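Local coordinates for putative malic enzyme ((S)-malate:NAD+ oxidoreductase (decarboxylating)) (Streptococcus pyogenes, PDB 2A9F) that probably catalyses the NAD-dependent oxidative decarboxylation of (S)-malate, with the help of a divalent metal ion such as magnesium or manganese, at the interface of chains A and B. Sequence-based numbering; all coordinates share one arbitrary frame. Chains: chain A/B, putative malic enzyme ((S)-malate:NAD+ oxidoreductase (decarboxylating)).

Contact 1: the interface of chains A and B. Residues chain A 45, 48-49; chain B 77, 80, 83, 87, 90-91.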
# COMPACT_ATOMS: atom_id res chain seq x y z
N ALA A 45 20.36 -6.79 -3.95
CA ALA A 45 21.15 -5.93 -3.07
C ALA A 45 21.80 -4.76 -3.81
O ALA A 45 22.06 -3.71 -3.21
CB ALA A 45 22.23 -6.74 -2.38
N SER A 48 19.25 -1.88 -4.54
CA SER A 48 19.14 -1.07 -3.35
C SER A 48 20.31 -0.10 -3.33
O SER A 48 20.13 1.09 -3.11
CB SER A 48 19.18 -1.93 -2.10
OG SER A 48 17.89 -2.42 -1.76
N SER A 49 21.51 -0.64 -3.56
CA SER A 49 22.73 0.15 -3.54
C SER A 49 22.76 1.34 -4.48
O SER A 49 23.17 2.43 -4.08
CB SER A 49 23.94 -0.75 -3.83
OG SER A 49 24.44 -1.33 -2.64
N VAL B 77 18.31 -2.97 5.76
CA VAL B 77 18.09 -3.70 4.53
C VAL B 77 19.20 -4.79 4.24
O VAL B 77 20.37 -4.44 4.33
CB VAL B 77 18.05 -2.73 3.31
CG1 VAL B 77 17.91 -3.51 2.01
CG2 VAL B 77 16.93 -1.72 3.46
N LEU B 80 23.10 -4.18 4.06
CA LEU B 80 23.57 -2.84 3.72
C LEU B 80 23.29 -1.80 4.80
O LEU B 80 23.62 -0.62 4.63
CB LEU B 80 22.92 -2.41 2.41
CG LEU B 80 22.93 -3.52 1.34
CD1 LEU B 80 22.15 -3.06 0.09
CD2 LEU B 80 24.36 -3.87 0.99
N ILE B 83 19.91 2.36 4.90
CA ILE B 83 19.98 3.09 3.64
C ILE B 83 18.75 3.90 3.25
O ILE B 83 18.68 4.43 2.15
CB ILE B 83 20.32 2.15 2.49
CG1 ILE B 83 19.34 0.98 2.46
CG2 ILE B 83 21.76 1.65 2.65
CD1 ILE B 83 19.44 0.12 1.22
N ALA B 87 15.61 3.13 -1.03
CA ALA B 87 16.55 2.07 -1.38
C ALA B 87 16.12 0.72 -0.80
O ALA B 87 16.59 -0.33 -1.24
CB ALA B 87 17.96 2.43 -0.93
N PRO B 90 13.31 -1.81 -3.25
CA PRO B 90 13.58 -2.94 -4.15
C PRO B 90 13.49 -4.28 -3.39
O PRO B 90 12.96 -5.26 -3.91
CB PRO B 90 14.99 -2.65 -4.65
CG PRO B 90 15.04 -1.16 -4.64
CD PRO B 90 14.40 -0.83 -3.31
N VAL B 91 14.01 -4.31 -2.17
CA VAL B 91 13.98 -5.53 -1.36
C VAL B 91 12.57 -5.88 -0.94
O VAL B 91 12.21 -7.06 -0.93
CB VAL B 91 14.85 -5.40 -0.09
CG1 VAL B 91 14.50 -6.49 0.89
CG2 VAL B 91 16.32 -5.49 -0.47

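Contact 2: the interface of chains A and B. Residues chain A 86, 89-90, 93; chain B 47-48, 51, 62.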
# COMPACT_ATOMS: atom_id res chain seq x y z
N GLU A 86 -12.61 -0.08 6.93
CA GLU A 86 -12.92 -1.36 6.28
C GLU A 86 -14.08 -1.25 5.28
O GLU A 86 -13.96 -1.71 4.14
CB GLU A 86 -13.27 -2.45 7.31
CG GLU A 86 -12.10 -2.90 8.16
CD GLU A 86 -12.10 -2.26 9.54
OE1 GLU A 86 -12.48 -1.08 9.66
OE2 GLU A 86 -11.71 -2.95 10.51
N MET A 89 -13.03 0.33 1.97
CA MET A 89 -12.17 -0.44 1.07
C MET A 89 -12.77 -0.80 -0.30
O MET A 89 -12.13 -0.58 -1.33
CB MET A 89 -11.66 -1.69 1.80
CG MET A 89 -10.29 -2.19 1.31
SD MET A 89 -8.82 -1.23 1.77
CE MET A 89 -9.15 0.28 1.11
N PRO A 90 -14.02 -1.33 -0.33
CA PRO A 90 -14.64 -1.68 -1.62
C PRO A 90 -14.58 -0.51 -2.60
O PRO A 90 -14.34 -0.70 -3.79
CB PRO A 90 -16.07 -2.03 -1.23
CG PRO A 90 -15.91 -2.59 0.11
CD PRO A 90 -14.93 -1.64 0.77
N GLU A 93 -10.74 0.34 -3.57
CA GLU A 93 -10.13 -0.57 -4.50
C GLU A 93 -10.87 -0.50 -5.84
O GLU A 93 -10.31 -0.83 -6.89
CB GLU A 93 -10.03 -1.98 -3.92
CG GLU A 93 -11.30 -2.63 -3.48
CD GLU A 93 -11.00 -3.88 -2.64
OE1 GLU A 93 -10.50 -3.73 -1.50
OE2 GLU A 93 -11.27 -5.00 -3.12
N VAL B 47 -21.85 -2.97 -1.18
CA VAL B 47 -20.74 -3.69 -0.57
C VAL B 47 -20.24 -2.92 0.64
O VAL B 47 -20.00 -3.51 1.70
CB VAL B 47 -19.56 -3.86 -1.55
CG1 VAL B 47 -18.43 -4.61 -0.85
CG2 VAL B 47 -20.03 -4.61 -2.79
N SER B 48 -20.08 -1.61 0.48
CA SER B 48 -19.63 -0.76 1.58
C SER B 48 -20.60 -0.84 2.75
O SER B 48 -20.21 -1.10 3.89
CB SER B 48 -19.50 0.69 1.12
OG SER B 48 -18.39 0.86 0.25
N ILE B 51 -20.66 -4.13 4.65
CA ILE B 51 -19.50 -4.22 5.52
C ILE B 51 -19.66 -3.27 6.70
O ILE B 51 -19.18 -3.56 7.80
CB ILE B 51 -18.19 -3.87 4.76
CG1 ILE B 51 -17.86 -4.99 3.78
CG2 ILE B 51 -17.03 -3.68 5.75
CD1 ILE B 51 -16.72 -4.65 2.89
N THR B 62 -13.37 -7.74 0.70
CA THR B 62 -12.32 -6.82 0.30
C THR B 62 -11.02 -7.59 0.20
O THR B 62 -10.92 -8.70 0.72
CB THR B 62 -12.18 -5.66 1.32
OG1 THR B 62 -11.64 -6.16 2.55
CG2 THR B 62 -13.53 -5.07 1.63

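Contact 1: the interface of chains A and B
A:Ser48, on helix 45-53 of one malic enzyme subunit, pushes its side chain into a notch of the other subunit made by the loop ahead of helix 85-102 and the first turns of that helix. Both elements belong to the N-terminal part of the malic enzyme family chain, and the patch is part of a two-fold symmetric interface between identical subunits.

The polar link is a hydrogen bond from the hydroxyl OG of A:Ser48 to the backbone carbonyl O of B:Ala87, 2.5 Å long. The hydroxyl meets the oxygen almost head-on, with a C=O...OG angle of 168°. OG lies opposite the carbonyl carbon of its own residue (chi1 -86°), and this turns it off the helix and across the subunit boundary. Within helix 85-102 the N-H four residues on, that of B:Val91, is too far for a helical hydrogen bond, its N standing 4.8 Å from B:Ala87 O, and B:Pro90, one residue nearer, has no N-H to give. The serine of the other chain thus appears to take the place of the helical donor. On its own side, A:Ser49 OG makes a weak hydrogen bond back to A:Ala45 O.

Apolar groups line the rest of the notch. B:Leu80 sends its CD1 methyl to the helix surface, 3.4 Å from the backbone A:Ala45 O and also beside the CB of A:Ser48. From the next part of the loop B:Ile83 comes to that same CB, its CD1 3.9 Å away; an extended chain beyond CG1 (chi2 170°) gives it the length. B:Val91 places CG2 3.7 Å from A:Ser48 OG, with B:Val77 CG1 a little farther off; both methyls crowd one side of the hydroxyl, away from the carbonyl it binds. The methyl CB of B:Ala87 rests 3.4 Å from A:Ser48 O, bringing the two backbones close.

Contact 2: the interface of chains A and B
The ring of A:Pro90 packs against B:Val47, B:Ile51 and B:Thr62, in a patch where two copies of a malic enzyme subunit meet through small apolar groups.

Three methyls gather around the ring carbon CG of A:Pro90. B:Val47 brings CG1 to 3.4 Å from CG and lies nearly as near to the neighbouring ring carbon CB; with CG1 anti to its backbone N (chi1 180°), this branch leads off helix 44-53 toward the proline. B:Ile51, one turn further along that helix, meets the ring end-on with its CD1, 3.5 Å from CG. These two methyls come at the edge of the ring, near its CG corner, whereas B:Thr62 CG2 lies over a face, 3.8 Å from A:Pro90 CG and equally close to A:Pro90 CD. The threonine turns its methyl to the ring and its hydroxyl OG1 away from it.

Around this centre lie further contacts. A:Met89 lays CB 3.9 Å from B:Thr62 CG2, the two side chains crossing at about a right angle. The branch methyl CG2 of B:Ile51 leans on the backbone of A:Glu86, 3.8 Å from its carbonyl carbon. A:Glu93 also crosses the threonine at about a right angle, its carboxylate OE1 standing 3.8 Å from B:Thr62 CB.

In the fold, A:Glu86, A:Met89, A:Pro90 and A:Glu93 form one face of helix 85-102, which also carries A:Lys95, the predicted proton acceptor, just over a turn beyond A:Pro90 and about 10 Å from the centre of the patch. The partner contributes helix 44-53 and the stretch just after helix 58-61.

The C-alpha centres of contact 1 and contact 2 lie about 34 Å apart, yet the same two elements meet in both with the chains exchanged: the helix carrying Ser48 and the helix 85-102 carrying Pro90. By the two-fold symmetry, contact 2 overlaps the twin of contact 1 at Ser48 and Pro90, so the two describe one repeated docking surface. Contact 1 lies about 11 Å from B:Lys95 but about 35 Å from B:Tyr40, both predicted active-site residues. Such a separation would fit catalytic pockets completed across the subunit boundary, making this dimer plausibly functional, although the structure alone does not prove it.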